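Local coordinates for protein putative glucose-6-phosphate 1-epimerase (Salmonella typhimurium, PDB 2HTA) that probably interconverts the alpha and beta anomers of glucose 6-phosphate, acting as a monomeric hexose-6-phosphate mutarotase related to aldose 1-epimerases, at residues Pro31-Arg36 with Val130-Glu135; Val51-Ala56 with Ala60-Trp65; Glu71-Leu76 with Gln302-Ala307. All blocks are in the same frame, centred on the assembly; numbering follows the deposited sequence.

Contact 1 (Pro31-Arg36 with Val130-Glu135); sequences PVLSRR and VMLTFE
Val32 meets Val130 through one methyl from each side chain, CG2 of Val32 lying 3.8 Å from CG2 of Val130. The two side chains run past one another in opposite directions and meet only at these methyls. In Val32 this methyl stands between the backbone N and the carbonyl carbon. The Val32 backbone already pairs with Asp47 of strand 41-48, which fixes the position from which its side chain reaches across.

Leu33 follows and spreads its two terminal methyls over two alternate residues of the facing strand, Val130 and Leu132. Its CD1 approaches CG1 of Val130 at 4.2 Å, and its CD2 stands equally far, 4.2 Å, from CD2 of Leu132. Val130 therefore divides its branches, giving CG2 to Val32 and CG1 to Leu33. Leu33 is also flanked by Ile44 and Val46 of the adjoining strand and by His123 of strand 119-125.

Beyond Leu33 the chain turns to local polar bonding. Ser34 OG receives the NE proton of Arg36 at 2.8 Å, an almost straight bond (170°) lying in the guanidinium plane. Arg35 forms salt bridges with Glu27 and Asp42.

The contact between 31-36 and 130-135 is made entirely by apolar side chains, and the closest alpha carbons, those of Val32 and Val130, remain 8.5 Å apart. Such spacing, with aliphatic side chains meeting between two separate antiparallel sheets, is that of the beta-sandwich found in galactose mutarotase-like proteins.

Contact 2 (Val51-Ala56 with Ala60-Trp65); sequences VKASFA and AHLLSW
Residues 51-56 and 60-65 form an antiparallel beta hairpin at the edge of a five-stranded sheet, and a classic beta bulge interrupts their pairing. Leu63 and Ser64 both lie opposite Ser54. Ser54 O accordingly takes a firm bond from Leu63 N (2.8 Å) and a weak one from Ser64 N, while Ser54 N donates to Ser64 O. Toward the turn, Ala56 and His61 close the ladder with a reciprocal pair of bonds, each 2.9 Å: Ala56 N to His61 O, and His61 N to Ala56 O.

The Ala53, Phe55, Leu62 and Trp65 side chains share one face. Leu62 CD1 sits over the Phe55 ring in a CH-pi contact, 3.9 Å from the centroid and 23° off the ring normal, displaced toward the rim. With Leu62 CG anti to the backbone N (chi1 178°), this methyl swings over the ring. Phe156 meets the same ring edge-to-face. Farther along, Val51 CG2 presses on the edge of the Trp65 indole, 3.3 Å from CD1, a tight approach with the two side chains at about a right angle. Trp65 NE1 bonds to Gly159 O.

The opposite face carries Ser54, Ser64, Ala56 and His61, the serines being covered by helix 14-22. His61 NE2 bonds to Gly90 O, and its side chain lies about 5 Å from that of Arg114, which by similarity binds substrate.

Ser54 OG and Ser64 OG share a 2.9 Å hydrogen bond in which either could be the donor, and a water 2.8 Å from Ser64 OG also gives a weak bond to Lys52 O. Each buried hydroxyl thus has the other as a polar partner, and the water adds a second for Ser64 OG while linking it to the Lys52 carbonyl.

Contact 3 (Glu71-Leu76 with Gln302-Ala307); sequences EEVLWL and QTICVA
The main-chain O of Glu72, immediately before the Val73 that packs on Ile304 and Val306, is gripped by two donors, Arg242 NH2 and Asn183 ND2. Arg242 also reaches Glu71 O through NH1, so its guanidinium holds two successive carbonyls of the loop. The contact belongs to the interior of the mutarotase beta-sandwich. Here the loop leading out of strand 61-67 crosses the inner face of strand 298-308, a middle strand of the large antiparallel sheet.

Val73 is also tied to its surroundings by a main-chain bond to Asn183, and it turns its side chain toward the strand. Its two methyls are shared out: CG1 lies 4.0 Å from Ile304 CG2, and CG2 goes to Val306. Ile304 and Val306, two residues apart, point to the same side of the strand, whereas the intervening Cys305 points away. The Val73 side chain runs opposite to both and passes alongside each.

Leu74 leaves its backbone at an angle to the strand, but its end bends in, bringing CD2 to 4.3 Å from Ile304 CD1. Ile304 thus touches the loop with both of its branches, the CG2 methyl and the CD1 tip, and is further enclosed by Trp65, Phe182 and Ile244.

The closest approach is that of Val73 CG2 to Val306 CG2, 3.5 Å, a snug meeting of two methyls that each stand anti to their own carbonyl carbon.

How the contacts relate
Contact 2 lies between the other two and touches both. Toward contact 1, Phe134 CE1 comes to 3.7 Å from Phe55 CD1, and Leu132 CD1 to 3.9 Å from Phe55 CE2. Toward contact 3, Trp65 O probably accepts a hydrogen bond from Val73 N at 2.9 Å, and Leu62 CG packs 3.7 Å from Leu74 CD1. Contacts 1 and 3 do not meet, their nearest atoms being about 11 Å apart, although 130-135 and 302-307 belong to the same large sheet. The probable active site lies nearest contact 2: the His61 side chain is about 7 Å from that of His179, whereas the side chain of Leu74 in contact 3 is about 10 Å from those of His179 and Glu282.

Contact 1 (Pro31-Arg36 with Val130-Glu135)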
loop_
_atom_site.group_PDB
_atom_site.type_symbol
_atom_site.label_atom_id
_atom_site.label_comp_id
_atom_site.label_asym_id
_atom_site.label_seq_id
_atom_site.Cartn_x
_atom_site.Cartn_y
_atom_site.Cartn_z
ATOM N N PRO A 31 -17.292 -10.065 16.518
ATOM C CA PRO A 31 -17.109 -11.456 16.122
ATOM C C PRO A 31 -16.055 -11.668 15.019
ATOM O O PRO A 31 -15.482 -12.759 14.924
ATOM C CB PRO A 31 -18.523 -11.863 15.600
ATOM C CG PRO A 31 -19.448 -10.921 16.348
ATOM C CD PRO A 31 -18.699 -9.638 16.415
ATOM N N VAL A 32 -15.779 -10.648 14.182
ATOM C CA VAL A 32 -14.818 -10.870 13.111
ATOM C C VAL A 32 -13.482 -10.145 13.284
ATOM O O VAL A 32 -12.554 -10.433 12.561
ATOM C CB VAL A 32 -15.397 -10.572 11.725
ATOM C CG1 VAL A 32 -16.705 -11.379 11.521
ATOM C CG2 VAL A 32 -15.664 -9.095 11.632
ATOM N N LEU A 33 -13.428 -9.207 14.218
ATOM C CA LEU A 33 -12.282 -8.310 14.409
ATOM C C LEU A 33 -11.638 -8.630 15.723
ATOM O O LEU A 33 -12.294 -8.621 16.766
ATOM C CB LEU A 33 -12.749 -6.872 14.486
ATOM C CG LEU A 33 -12.939 -6.050 13.205
ATOM C CD1 LEU A 33 -13.439 -4.633 13.585
ATOM C CD2 LEU A 33 -11.675 -6.022 12.355
ATOM N N SER A 34 -10.329 -8.844 15.694
ATOM C CA SER A 34 -9.571 -9.096 16.911
ATOM C C SER A 34 -8.289 -8.306 16.857
ATOM O O SER A 34 -7.832 -7.946 15.771
ATOM C CB SER A 34 -9.237 -10.594 17.036
ATOM O OG SER A 34 -8.401 -11.058 15.949
ATOM N N ARG A 35 -7.766 -7.970 18.028
ATOM C CA ARG A 35 -6.369 -7.556 18.148
ATOM C C ARG A 35 -5.415 -8.709 18.529
ATOM O O ARG A 35 -5.715 -9.550 19.419
ATOM C CB ARG A 35 -6.187 -6.421 19.145
ATOM C CG ARG A 35 -4.649 -6.177 19.347
ATOM C CD ARG A 35 -4.275 -4.990 20.166
ATOM N NE ARG A 35 -4.647 -5.047 21.591
ATOM C CZ ARG A 35 -3.855 -5.380 22.613
ATOM N NH1 ARG A 35 -2.595 -5.784 22.451
ATOM N NH2 ARG A 35 -4.389 -5.330 23.840
ATOM N N ARG A 36 -4.268 -8.768 17.846
ATOM C CA ARG A 36 -3.263 -9.798 18.098
ATOM C C ARG A 36 -1.943 -9.058 18.098
ATOM O O ARG A 36 -1.917 -7.832 17.920
ATOM C CB ARG A 36 -3.313 -10.857 16.987
ATOM C CG ARG A 36 -4.768 -11.240 16.676
ATOM C CD ARG A 36 -4.898 -12.588 15.966
ATOM N NE ARG A 36 -6.253 -12.784 15.443
ATOM C CZ ARG A 36 -6.594 -13.853 14.754
ATOM N NH1 ARG A 36 -5.688 -14.814 14.611
ATOM N NH2 ARG A 36 -7.833 -13.987 14.235
ATOM N N VAL A 130 -16.138 -5.560 6.171
ATOM C CA VAL A 130 -15.867 -4.716 7.330
ATOM C C VAL A 130 -15.350 -3.353 6.860
ATOM O O VAL A 130 -14.660 -3.281 5.832
ATOM C CB VAL A 130 -14.803 -5.370 8.268
ATOM C CG1 VAL A 130 -14.619 -4.532 9.529
ATOM C CG2 VAL A 130 -15.245 -6.766 8.689
ATOM N N MET A 131 -15.719 -2.296 7.565
ATOM C CA MET A 131 -15.154 -0.947 7.299
ATOM C C MET A 131 -14.366 -0.538 8.497
ATOM O O MET A 131 -14.836 -0.770 9.617
ATOM C CB MET A 131 -16.301 0.085 7.161
ATOM C CG MET A 131 -17.285 -0.139 5.994
ATOM S SD MET A 131 -18.637 1.153 6.130
ATOM C CE MET A 131 -17.681 2.703 6.107
ATOM N N LEU A 132 -13.218 0.134 8.308
ATOM C CA LEU A 132 -12.409 0.541 9.464
ATOM C C LEU A 132 -11.846 1.935 9.196
ATOM O O LEU A 132 -11.509 2.253 8.046
ATOM C CB LEU A 132 -11.197 -0.393 9.654
ATOM C CG LEU A 132 -11.403 -1.905 9.871
ATOM C CD1 LEU A 132 -11.434 -2.591 8.517
ATOM C CD2 LEU A 132 -10.199 -2.422 10.687
ATOM N N THR A 133 -11.747 2.735 10.261
ATOM C CA THR A 133 -11.143 4.073 10.151
ATOM C C THR A 133 -10.030 4.146 11.165
ATOM O O THR A 133 -10.266 3.942 12.347
ATOM C CB THR A 133 -12.118 5.128 10.492
ATOM O OG1 THR A 133 -13.223 5.062 9.573
ATOM C CG2 THR A 133 -11.466 6.483 10.333
ATOM N N PHE A 134 -8.831 4.471 10.693
ATOM C CA PHE A 134 -7.654 4.670 11.554
ATOM C C PHE A 134 -7.331 6.159 11.547
ATOM O O PHE A 134 -7.559 6.874 10.536
ATOM C CB PHE A 134 -6.461 3.878 10.991
ATOM C CG PHE A 134 -6.621 2.395 11.050
ATOM C CD1 PHE A 134 -7.253 1.673 9.985
ATOM C CD2 PHE A 134 -6.182 1.694 12.162
ATOM C CE1 PHE A 134 -7.370 0.249 10.058
ATOM C CE2 PHE A 134 -6.285 0.285 12.207
ATOM C CZ PHE A 134 -6.870 -0.422 11.181
ATOM N N GLU A 135 -6.749 6.650 12.647
ATOM C CA GLU A 135 -6.430 8.090 12.708
ATOM C C GLU A 135 -4.984 8.281 13.217
ATOM O O GLU A 135 -4.571 7.615 14.170
ATOM C CB GLU A 135 -7.382 8.740 13.706
ATOM C CG GLU A 135 -7.157 10.246 13.839
ATOM C CD GLU A 135 -8.171 10.860 14.802
ATOM O OE1 GLU A 135 -8.007 10.723 16.018
ATOM O OE2 GLU A 135 -9.172 11.417 14.339
#

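Contact 2 (Val51-Ala56 with Ala60-Trp65)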
loop_
_atom_site.group_PDB
_atom_site.type_symbol
_atom_site.label_atom_id
_atom_site.label_comp_id
_atom_site.label_asym_id
_atom_site.label_seq_id
_atom_site.Cartn_x
_atom_site.Cartn_y
_atom_site.Cartn_z
ATOM N N VAL A 51 -14.189 -12.575 3.755
ATOM C CA VAL A 51 -12.874 -11.920 3.557
ATOM C C VAL A 51 -11.955 -12.110 4.775
ATOM O O VAL A 51 -12.395 -12.048 5.905
ATOM C CB VAL A 51 -13.072 -10.366 3.336
ATOM C CG1 VAL A 51 -13.957 -9.684 4.454
ATOM C CG2 VAL A 51 -11.675 -9.654 3.127
ATOM N N LYS A 52 -10.673 -12.290 4.503
ATOM C CA LYS A 52 -9.652 -12.281 5.540
ATOM C C LYS A 52 -8.715 -11.117 5.233
ATOM O O LYS A 52 -8.311 -10.948 4.096
ATOM C CB LYS A 52 -8.847 -13.583 5.484
ATOM C CG LYS A 52 -9.645 -14.761 6.051
ATOM C CD LYS A 52 -8.782 -16.021 6.004
ATOM C CE LYS A 52 -9.569 -17.211 6.616
ATOM N NZ LYS A 52 -9.036 -18.540 6.180
ATOM N N ALA A 53 -8.405 -10.318 6.241
ATOM C CA ALA A 53 -7.498 -9.171 6.036
ATOM C C ALA A 53 -6.820 -8.846 7.353
ATOM O O ALA A 53 -7.292 -9.222 8.444
ATOM C CB ALA A 53 -8.343 -7.941 5.561
ATOM N N SER A 54 -5.707 -8.123 7.303
ATOM C CA SER A 54 -5.069 -7.795 8.589
ATOM C C SER A 54 -4.332 -6.482 8.409
ATOM O O SER A 54 -3.960 -6.122 7.284
ATOM C CB SER A 54 -4.078 -8.903 9.019
ATOM O OG SER A 54 -3.095 -9.181 8.013
ATOM N N PHE A 55 -4.101 -5.808 9.529
ATOM C CA PHE A 55 -3.517 -4.490 9.529
ATOM C C PHE A 55 -2.511 -4.429 10.668
ATOM O O PHE A 55 -2.683 -5.098 11.680
ATOM C CB PHE A 55 -4.585 -3.480 9.902
ATOM C CG PHE A 55 -5.688 -3.323 8.901
ATOM C CD1 PHE A 55 -5.670 -2.275 7.967
ATOM C CD2 PHE A 55 -6.789 -4.184 8.937
ATOM C CE1 PHE A 55 -6.733 -2.150 7.027
ATOM C CE2 PHE A 55 -7.848 -4.053 8.024
ATOM C CZ PHE A 55 -7.823 -3.033 7.088
ATOM N N ALA A 56 -1.496 -3.574 10.549
ATOM C CA ALA A 56 -0.784 -3.148 11.742
ATOM C C ALA A 56 -1.351 -1.780 12.129
ATOM O O ALA A 56 -1.617 -0.915 11.251
ATOM C CB ALA A 56 0.733 -3.028 11.453
ATOM N N ALA A 60 -1.167 2.363 10.073
ATOM C CA ALA A 60 -2.491 1.861 9.617
ATOM C C ALA A 60 -2.271 1.017 8.375
ATOM O O ALA A 60 -2.840 1.296 7.299
ATOM C CB ALA A 60 -3.433 3.024 9.288
ATOM N N HIS A 61 -1.391 0.033 8.504
ATOM C CA HIS A 61 -0.783 -0.628 7.359
ATOM C C HIS A 61 -1.560 -1.888 7.031
ATOM O O HIS A 61 -1.536 -2.876 7.773
ATOM C CB HIS A 61 0.666 -1.007 7.711
ATOM C CG HIS A 61 1.533 -1.312 6.519
ATOM N ND1 HIS A 61 2.720 -0.636 6.265
ATOM C CD2 HIS A 61 1.442 -2.277 5.564
ATOM C CE1 HIS A 61 3.278 -1.138 5.172
ATOM N NE2 HIS A 61 2.515 -2.132 4.726
ATOM N N LEU A 62 -2.267 -1.847 5.908
ATOM C CA LEU A 62 -2.949 -3.037 5.433
ATOM C C LEU A 62 -1.886 -4.052 4.998
ATOM O O LEU A 62 -1.158 -3.827 4.079
ATOM C CB LEU A 62 -3.885 -2.644 4.270
ATOM C CG LEU A 62 -4.670 -3.793 3.602
ATOM C CD1 LEU A 62 -5.620 -4.561 4.544
ATOM C CD2 LEU A 62 -5.457 -3.181 2.391
ATOM N N LEU A 63 -1.833 -5.183 5.674
ATOM C CA LEU A 63 -0.824 -6.224 5.445
ATOM C C LEU A 63 -1.286 -7.271 4.441
ATOM O O LEU A 63 -0.469 -7.805 3.675
ATOM C CB LEU A 63 -0.603 -6.979 6.766
ATOM C CG LEU A 63 -0.209 -6.113 7.967
ATOM C CD1 LEU A 63 -0.103 -6.867 9.268
ATOM C CD2 LEU A 63 1.143 -5.435 7.621
ATOM N N SER A 64 -2.585 -7.557 4.425
ATOM C CA SER A 64 -3.070 -8.690 3.580
ATOM C C SER A 64 -4.565 -8.500 3.328
ATOM O O SER A 64 -5.242 -7.879 4.137
ATOM C CB SER A 64 -2.813 -10.069 4.254
ATOM O OG SER A 64 -3.633 -10.272 5.389
ATOM N N TRP A 65 -5.059 -9.071 2.232
ATOM C CA TRP A 65 -6.466 -9.029 1.896
ATOM C C TRP A 65 -6.685 -10.242 0.982
ATOM O O TRP A 65 -6.028 -10.387 -0.052
ATOM C CB TRP A 65 -6.852 -7.694 1.184
ATOM C CG TRP A 65 -8.239 -7.741 0.586
ATOM C CD1 TRP A 65 -9.423 -8.058 1.256
ATOM C CD2 TRP A 65 -8.594 -7.579 -0.799
ATOM N NE1 TRP A 65 -10.479 -7.994 0.374
ATOM C CE2 TRP A 65 -9.991 -7.775 -0.898
ATOM C CE3 TRP A 65 -7.855 -7.276 -1.969
ATOM C CZ2 TRP A 65 -10.696 -7.691 -2.128
ATOM C CZ3 TRP A 65 -8.547 -7.164 -3.194
ATOM C CH2 TRP A 65 -9.958 -7.403 -3.264
HETATM O O HOH W 1 -5.450 -12.031 4.186
#

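Contact 3 (Glu71-Leu76 with Gln302-Ala307)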
loop_
_atom_site.group_PDB
_atom_site.type_symbol
_atom_site.label_atom_id
_atom_site.label_comp_id
_atom_site.label_asym_id
_atom_site.label_seq_id
_atom_site.Cartn_x
_atom_site.Cartn_y
_atom_site.Cartn_z
ATOM N N GLU A 71 -7.045 -16.270 -4.137
ATOM C CA GLU A 71 -5.742 -16.334 -3.461
ATOM C C GLU A 71 -5.441 -14.957 -2.880
ATOM O O GLU A 71 -6.034 -13.947 -3.276
ATOM C CB GLU A 71 -4.648 -16.716 -4.469
ATOM C CG GLU A 71 -5.057 -17.908 -5.364
ATOM C CD GLU A 71 -4.559 -19.201 -4.866
ATOM O OE1 GLU A 71 -4.507 -19.402 -3.616
ATOM O OE2 GLU A 71 -4.192 -20.021 -5.739
ATOM N N GLU A 72 -4.553 -14.919 -1.896
ATOM C CA GLU A 72 -4.150 -13.628 -1.327
ATOM C C GLU A 72 -3.905 -12.616 -2.459
ATOM O O GLU A 72 -3.219 -12.893 -3.453
ATOM C CB GLU A 72 -2.831 -13.789 -0.542
ATOM C CG GLU A 72 -2.924 -14.751 0.695
ATOM C CD GLU A 72 -3.745 -14.209 1.880
ATOM O OE1 GLU A 72 -4.012 -12.963 1.986
ATOM O OE2 GLU A 72 -4.147 -15.045 2.751
ATOM N N VAL A 73 -4.408 -11.419 -2.260
ATOM C CA VAL A 73 -4.255 -10.372 -3.270
ATOM C C VAL A 73 -3.015 -9.514 -3.019
ATOM O O VAL A 73 -2.390 -9.061 -3.967
ATOM C CB VAL A 73 -5.485 -9.491 -3.298
ATOM C CG1 VAL A 73 -5.320 -8.333 -4.330
ATOM C CG2 VAL A 73 -6.675 -10.343 -3.715
ATOM N N LEU A 74 -2.735 -9.209 -1.762
ATOM C CA LEU A 74 -1.562 -8.420 -1.401
ATOM C C LEU A 74 -0.394 -9.290 -1.005
ATOM O O LEU A 74 -0.553 -10.283 -0.323
ATOM C CB LEU A 74 -1.890 -7.503 -0.211
ATOM C CG LEU A 74 -3.012 -6.474 -0.468
ATOM C CD1 LEU A 74 -3.349 -5.780 0.830
ATOM C CD2 LEU A 74 -2.560 -5.455 -1.586
ATOM N N TRP A 75 0.794 -8.862 -1.370
ATOM C CA TRP A 75 2.025 -9.586 -1.032
ATOM C C TRP A 75 2.558 -8.947 0.246
ATOM O O TRP A 75 2.522 -7.708 0.405
ATOM C CB TRP A 75 3.009 -9.393 -2.162
ATOM C CG TRP A 75 4.337 -10.087 -1.993
ATOM C CD1 TRP A 75 4.683 -11.375 -2.431
ATOM C CD2 TRP A 75 5.506 -9.551 -1.379
ATOM N NE1 TRP A 75 5.985 -11.633 -2.115
ATOM C CE2 TRP A 75 6.525 -10.551 -1.464
ATOM C CE3 TRP A 75 5.814 -8.316 -0.777
ATOM C CZ2 TRP A 75 7.789 -10.353 -0.968
ATOM C CZ3 TRP A 75 7.084 -8.121 -0.276
ATOM C CH2 TRP A 75 8.063 -9.125 -0.384
ATOM N N LEU A 76 3.073 -9.781 1.144
ATOM C CA LEU A 76 3.695 -9.350 2.376
ATOM C C LEU A 76 5.027 -10.102 2.488
ATOM O O LEU A 76 5.097 -11.269 2.148
ATOM C CB LEU A 76 2.825 -9.703 3.560
ATOM C CG LEU A 76 3.259 -9.213 4.956
ATOM C CD1 LEU A 76 3.204 -7.716 5.114
ATOM C CD2 LEU A 76 2.392 -9.896 5.989
ATOM N N GLN A 302 -7.541 4.377 -3.441
ATOM C CA GLN A 302 -7.305 3.241 -4.317
ATOM C C GLN A 302 -8.385 2.149 -4.027
ATOM O O GLN A 302 -8.692 1.906 -2.859
ATOM C CB GLN A 302 -5.907 2.697 -4.023
ATOM C CG GLN A 302 -5.538 1.500 -4.943
ATOM C CD GLN A 302 -4.198 0.925 -4.656
ATOM O OE1 GLN A 302 -4.105 -0.171 -4.115
ATOM N NE2 GLN A 302 -3.121 1.672 -5.010
ATOM N N THR A 303 -8.964 1.564 -5.078
ATOM C CA THR A 303 -9.872 0.440 -4.991
ATOM C C THR A 303 -9.249 -0.705 -5.779
ATOM O O THR A 303 -8.635 -0.503 -6.824
ATOM C CB THR A 303 -11.286 0.840 -5.486
ATOM O OG1 THR A 303 -11.793 1.799 -4.549
ATOM C CG2 THR A 303 -12.238 -0.377 -5.491
ATOM N N ILE A 304 -9.323 -1.892 -5.184
ATOM C CA ILE A 304 -8.782 -3.099 -5.755
ATOM C C ILE A 304 -9.911 -4.117 -5.984
ATOM O O ILE A 304 -10.751 -4.377 -5.080
ATOM C CB ILE A 304 -7.726 -3.736 -4.802
ATOM C CG1 ILE A 304 -6.729 -2.676 -4.298
ATOM C CG2 ILE A 304 -7.034 -4.929 -5.544
ATOM C CD1 ILE A 304 -5.877 -3.141 -3.050
ATOM N N CYS A 305 -9.886 -4.726 -7.160
ATOM C CA CYS A 305 -10.949 -5.683 -7.580
ATOM C C CYS A 305 -10.220 -6.849 -8.243
ATOM O O CYS A 305 -9.281 -6.642 -9.031
ATOM C CB CYS A 305 -11.842 -4.947 -8.602
ATOM S SG CYS A 305 -13.134 -5.917 -9.249
ATOM N N VAL A 306 -10.611 -8.084 -7.927
ATOM C CA VAL A 306 -10.038 -9.254 -8.575
ATOM C C VAL A 306 -11.032 -9.894 -9.561
ATOM O O VAL A 306 -12.222 -9.968 -9.274
ATOM C CB VAL A 306 -9.604 -10.319 -7.546
ATOM C CG1 VAL A 306 -8.905 -11.478 -8.275
ATOM C CG2 VAL A 306 -8.673 -9.705 -6.570
ATOM N N ALA A 307 -10.525 -10.320 -10.729
ATOM C CA ALA A 307 -11.359 -11.021 -11.749
ATOM C C ALA A 307 -10.630 -12.221 -12.302
ATOM O O ALA A 307 -9.411 -12.243 -12.402
ATOM C CB ALA A 307 -11.755 -10.108 -12.864
#